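PDB 7CPX: lovastatin nonaketide synthase, polyketide synthase component from Aspergillus terreus, which builds the dihydromonacolin L chain of lovastatin from malonyl-CoA, with NADPH and S-adenosyl-L-methionine, as a homodimeric megasynthase that works with the partner enzyme lovC. Local coordinates for residues H1100-E1108 / V1241-Q1252. The protein carries 2 engineered substitutions. Numbering follows the deposited sequence.
Sequences HHLPPPEEE and VVFDAEQTTLFQ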
loop_
_atom_site.group_PDB
_atom_site.type_symbol
_atom_site.label_atom_id
_atom_site.label_comp_id
_atom_site.label_asym_id
_atom_site.label_seq_id
_atom_site.Cartn_x
_atom_site.Cartn_y
_atom_site.Cartn_z
ATOM N N HIS A 1100 4.721 -7.507 34.299
ATOM C CA HIS A 1100 5.965 -6.887 34.740
ATOM C C HIS A 1100 6.843 -6.515 33.550
ATOM O O HIS A 1100 8.020 -6.191 33.715
ATOM C CB HIS A 1100 6.725 -7.825 35.676
ATOM C CG HIS A 1100 7.220 -9.071 35.009
ATOM N ND1 HIS A 1100 6.378 -10.088 34.612
ATOM C CD2 HIS A 1100 8.470 -9.464 34.669
ATOM C CE1 HIS A 1100 7.088 -11.052 34.056
ATOM N NE2 HIS A 1100 8.361 -10.699 34.079
ATOM N N HIS A 1101 6.266 -6.560 32.347
ATOM C CA HIS A 1101 7.016 -6.206 31.149
ATOM C C HIS A 1101 7.344 -4.720 31.097
ATOM O O HIS A 1101 8.158 -4.307 30.265
ATOM C CB HIS A 1101 6.231 -6.609 29.901
ATOM C CG HIS A 1101 5.845 -8.055 29.873
ATOM N ND1 HIS A 1101 6.728 -9.055 29.530
ATOM C CD2 HIS A 1101 4.668 -8.669 30.144
ATOM C CE1 HIS A 1101 6.114 -10.224 29.594
ATOM N NE2 HIS A 1101 4.863 -10.016 29.963
ATOM N N LEU A 1102 6.729 -3.915 31.961
ATOM C CA LEU A 1102 6.988 -2.490 32.046
ATOM C C LEU A 1102 7.400 -2.113 33.462
ATOM O O LEU A 1102 7.043 -2.805 34.421
ATOM C CB LEU A 1102 5.749 -1.678 31.648
ATOM C CG LEU A 1102 5.549 -1.435 30.153
ATOM C CD1 LEU A 1102 4.193 -0.818 29.885
ATOM C CD2 LEU A 1102 6.642 -0.534 29.624
ATOM N N PRO A 1103 8.149 -1.028 33.629
ATOM C CA PRO A 1103 8.582 -0.628 34.967
ATOM C C PRO A 1103 7.390 -0.341 35.859
ATOM O O PRO A 1103 6.378 0.206 35.396
ATOM C CB PRO A 1103 9.406 0.642 34.710
ATOM C CG PRO A 1103 8.933 1.147 33.402
ATOM C CD PRO A 1103 8.585 -0.067 32.604
ATOM N N PRO A 1104 7.462 -0.693 37.141
ATOM C CA PRO A 1104 6.379 -0.337 38.045
ATOM C C PRO A 1104 6.223 1.169 38.119
ATOM O O PRO A 1104 7.210 1.919 38.004
ATOM C CB PRO A 1104 6.830 -0.926 39.388
ATOM C CG PRO A 1104 7.767 -2.010 39.031
ATOM C CD PRO A 1104 8.471 -1.537 37.801
ATOM N N PRO A 1105 5.001 1.655 38.307
ATOM C CA PRO A 1105 4.793 3.103 38.366
ATOM C C PRO A 1105 5.447 3.710 39.593
ATOM O O PRO A 1105 5.689 3.037 40.598
ATOM C CB PRO A 1105 3.269 3.236 38.427
ATOM C CG PRO A 1105 2.833 1.979 39.090
ATOM C CD PRO A 1105 3.760 0.915 38.581
ATOM N N GLU A 1106 5.737 5.005 39.501
ATOM C CA GLU A 1106 6.298 5.712 40.637
ATOM C C GLU A 1106 5.327 5.653 41.814
ATOM O O GLU A 1106 4.173 5.232 41.690
ATOM C CB GLU A 1106 6.616 7.158 40.266
ATOM C CG GLU A 1106 7.652 7.299 39.159
ATOM C CD GLU A 1106 9.004 6.728 39.542
ATOM O OE1 GLU A 1106 9.219 6.453 40.742
ATOM O OE2 GLU A 1106 9.854 6.552 38.644
ATOM N N GLU A 1107 5.811 6.088 42.975
ATOM C CA GLU A 1107 5.118 5.847 44.239
ATOM C C GLU A 1107 3.984 6.852 44.461
ATOM O O GLU A 1107 3.918 7.547 45.475
ATOM C CB GLU A 1107 6.119 5.890 45.387
ATOM C CG GLU A 1107 5.749 5.006 46.564
ATOM C CD GLU A 1107 5.916 3.529 46.258
ATOM O OE1 GLU A 1107 6.250 3.194 45.102
ATOM O OE2 GLU A 1107 5.716 2.705 47.174
ATOM N N GLU A 1108 3.072 6.912 43.490
ATOM C CA GLU A 1108 1.810 7.635 43.645
ATOM C C GLU A 1108 2.052 9.023 44.245
ATOM O O GLU A 1108 1.719 9.302 45.396
ATOM C CB GLU A 1108 0.827 6.826 44.494
ATOM C CG GLU A 1108 -0.564 7.433 44.570
ATOM C CD GLU A 1108 -1.556 6.529 45.276
ATOM O OE1 GLU A 1108 -1.178 5.394 45.632
ATOM O OE2 GLU A 1108 -2.714 6.954 45.474
ATOM N N VAL A 1241 2.370 6.931 32.759
ATOM C CA VAL A 1241 2.418 5.541 33.189
ATOM C C VAL A 1241 1.040 5.167 33.715
ATOM O O VAL A 1241 0.648 5.587 34.809
ATOM C CB VAL A 1241 3.501 5.316 34.261
ATOM C CG1 VAL A 1241 3.624 3.838 34.589
ATOM C CG2 VAL A 1241 4.836 5.874 33.802
ATOM N N VAL A 1242 0.296 4.390 32.936
ATOM C CA VAL A 1242 -1.029 3.921 33.319
ATOM C C VAL A 1242 -0.893 2.490 33.812
ATOM O O VAL A 1242 -0.247 1.662 33.162
ATOM C CB VAL A 1242 -2.012 4.013 32.141
ATOM C CG1 VAL A 1242 -3.419 3.653 32.579
ATOM C CG2 VAL A 1242 -1.984 5.405 31.550
ATOM N N PHE A 1243 -1.498 2.194 34.960
ATOM C CA PHE A 1243 -1.337 0.897 35.596
ATOM C C PHE A 1243 -2.666 0.425 36.165
ATOM O O PHE A 1243 -3.613 1.198 36.331
ATOM C CB PHE A 1243 -0.267 0.946 36.696
ATOM C CG PHE A 1243 -0.360 2.154 37.584
ATOM C CD1 PHE A 1243 0.135 3.376 37.167
ATOM C CD2 PHE A 1243 -0.920 2.063 38.845
ATOM C CE1 PHE A 1243 0.060 4.486 37.980
ATOM C CE2 PHE A 1243 -0.995 3.170 39.666
ATOM C CZ PHE A 1243 -0.507 4.385 39.233
ATOM N N ASP A 1244 -2.722 -0.874 36.453
ATOM C CA ASP A 1244 -3.932 -1.519 36.932
ATOM C C ASP A 1244 -4.100 -1.276 38.431
ATOM O O ASP A 1244 -3.294 -0.599 39.076
ATOM C CB ASP A 1244 -3.882 -3.015 36.625
ATOM C CG ASP A 1244 -5.258 -3.654 36.592
ATOM O OD1 ASP A 1244 -6.205 -3.058 37.149
ATOM O OD2 ASP A 1244 -5.390 -4.753 36.017
ATOM N N ALA A 1245 -5.169 -1.840 38.996
ATOM C CA ALA A 1245 -5.376 -1.747 40.437
ATOM C C ALA A 1245 -4.232 -2.407 41.194
ATOM O O ALA A 1245 -3.774 -1.889 42.218
ATOM C CB ALA A 1245 -6.712 -2.385 40.816
ATOM N N GLU A 1246 -3.755 -3.552 40.701
ATOM C CA GLU A 1246 -2.601 -4.212 41.300
ATOM C C GLU A 1246 -1.294 -3.483 41.019
ATOM O O GLU A 1246 -0.235 -3.974 41.423
ATOM C CB GLU A 1246 -2.499 -5.659 40.803
ATOM C CG GLU A 1246 -2.413 -5.814 39.289
ATOM C CD GLU A 1246 -3.774 -5.938 38.630
ATOM O OE1 GLU A 1246 -4.790 -5.652 39.298
ATOM O OE2 GLU A 1246 -3.826 -6.323 37.443
ATOM N N GLN A 1247 -1.343 -2.338 40.337
ATOM C CA GLN A 1247 -0.194 -1.480 40.078
ATOM C C GLN A 1247 0.704 -2.019 38.974
ATOM O O GLN A 1247 1.861 -1.600 38.859
ATOM C CB GLN A 1247 0.630 -1.257 41.351
ATOM C CG GLN A 1247 1.464 0.010 41.328
ATOM C CD GLN A 1247 1.981 0.393 42.698
ATOM O OE1 GLN A 1247 2.096 -0.449 43.590
ATOM N NE2 GLN A 1247 2.290 1.672 42.878
ATOM N N THR A 1248 0.208 -2.941 38.153
ATOM C CA THR A 1248 0.941 -3.383 36.977
ATOM C C THR A 1248 0.720 -2.392 35.842
ATOM O O THR A 1248 -0.413 -1.975 35.582
ATOM C CB THR A 1248 0.494 -4.779 36.552
ATOM O OG1 THR A 1248 -0.936 -4.822 36.468
ATOM C CG2 THR A 1248 0.979 -5.826 37.545
ATOM N N THR A 1249 1.802 -2.020 35.165
ATOM C CA THR A 1249 1.750 -0.980 34.144
ATOM C C THR A 1249 1.143 -1.550 32.869
ATOM O O THR A 1249 1.774 -2.355 32.176
ATOM C CB THR A 1249 3.144 -0.422 33.881
ATOM O OG1 THR A 1249 3.714 0.049 35.109
ATOM C CG2 THR A 1249 3.077 0.723 32.890
ATOM N N LEU A 1250 -0.083 -1.128 32.554
ATOM C CA LEU A 1250 -0.694 -1.501 31.285
ATOM C C LEU A 1250 0.062 -0.872 30.125
ATOM O O LEU A 1250 0.439 -1.554 29.166
ATOM C CB LEU A 1250 -2.157 -1.063 31.259
ATOM C CG LEU A 1250 -2.991 -1.348 32.506
ATOM C CD1 LEU A 1250 -4.397 -0.817 32.321
ATOM C CD2 LEU A 1250 -3.017 -2.831 32.807
ATOM N N PHE A 1251 0.292 0.436 30.200
ATOM C CA PHE A 1251 1.084 1.128 29.197
ATOM C C PHE A 1251 1.635 2.407 29.806
ATOM O O PHE A 1251 1.101 2.936 30.783
ATOM C CB PHE A 1251 0.263 1.433 27.938
ATOM C CG PHE A 1251 -0.700 2.574 28.099
ATOM C CD1 PHE A 1251 -1.988 2.354 28.550
ATOM C CD2 PHE A 1251 -0.319 3.866 27.788
ATOM C CE1 PHE A 1251 -2.875 3.401 28.695
ATOM C CE2 PHE A 1251 -1.198 4.917 27.930
ATOM C CZ PHE A 1251 -2.479 4.685 28.382
ATOM N N GLN A 1252 2.717 2.890 29.206
ATOM C CA GLN A 1252 3.382 4.111 29.619
ATOM C C GLN A 1252 3.712 4.941 28.389
ATOM O O GLN A 1252 3.694 4.450 27.257
ATOM C CB GLN A 1252 4.667 3.821 30.408
ATOM C CG GLN A 1252 5.739 3.088 29.613
ATOM C CD GLN A 1252 7.111 3.182 30.250
ATOM O OE1 GLN A 1252 8.123 3.243 29.553
ATOM N NE2 GLN A 1252 7.153 3.195 31.576
#
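One face of the Phe1243 ring receives Pro1105, whose CG stands 3.6 Å from the ring centroid and 14° off the normal, a CH-pi contact; CB of the same proline lies over the CD1 side, and the Phe1243 side chain also touches Ala1223 and Asn1225 of strand 1222-1230. The Phe1251 ring has Val1242 CB over one face, offset toward the rim, and touches Leu1173 and Ala1176 of helix 1170-1184. Gln1247 CG meets Pro1105 CG at an oblique crossing, Pro1105 CD lies by Gln1247 O, and Val1241 CG1 adds a methyl 3.9 Å from Pro1105 CB. The Gln1252 side chain crosses Pro1103 at about a right angle, Gln1252 NE2 against Pro1103 CG, while its OE1 is hydrogen-bonded to Arg1203 NH1. Leu1102 spreads its two methyls, CD1 3.6 Å from Thr1249 CG2 and CD2 3.7 Å from Gln1252 CG. One hydrogen bond joins the segments: Thr1249 OG1 donates to Pro1103 O over 2.7 Å, at a C=O...donor angle of 146° and tilted from the carbonyl plane. The Glu1106 carboxylate forms a salt bridge with Arg2023 and a hydrogen bond with His2020, both of the second subunit. This proline-rich segment, near the predicted junction of the two hotdog folds, thus crosses hairpin 1236-1260 chiefly through apolar contact, one buried threonine hydroxyl satisfying a proline carbonyl.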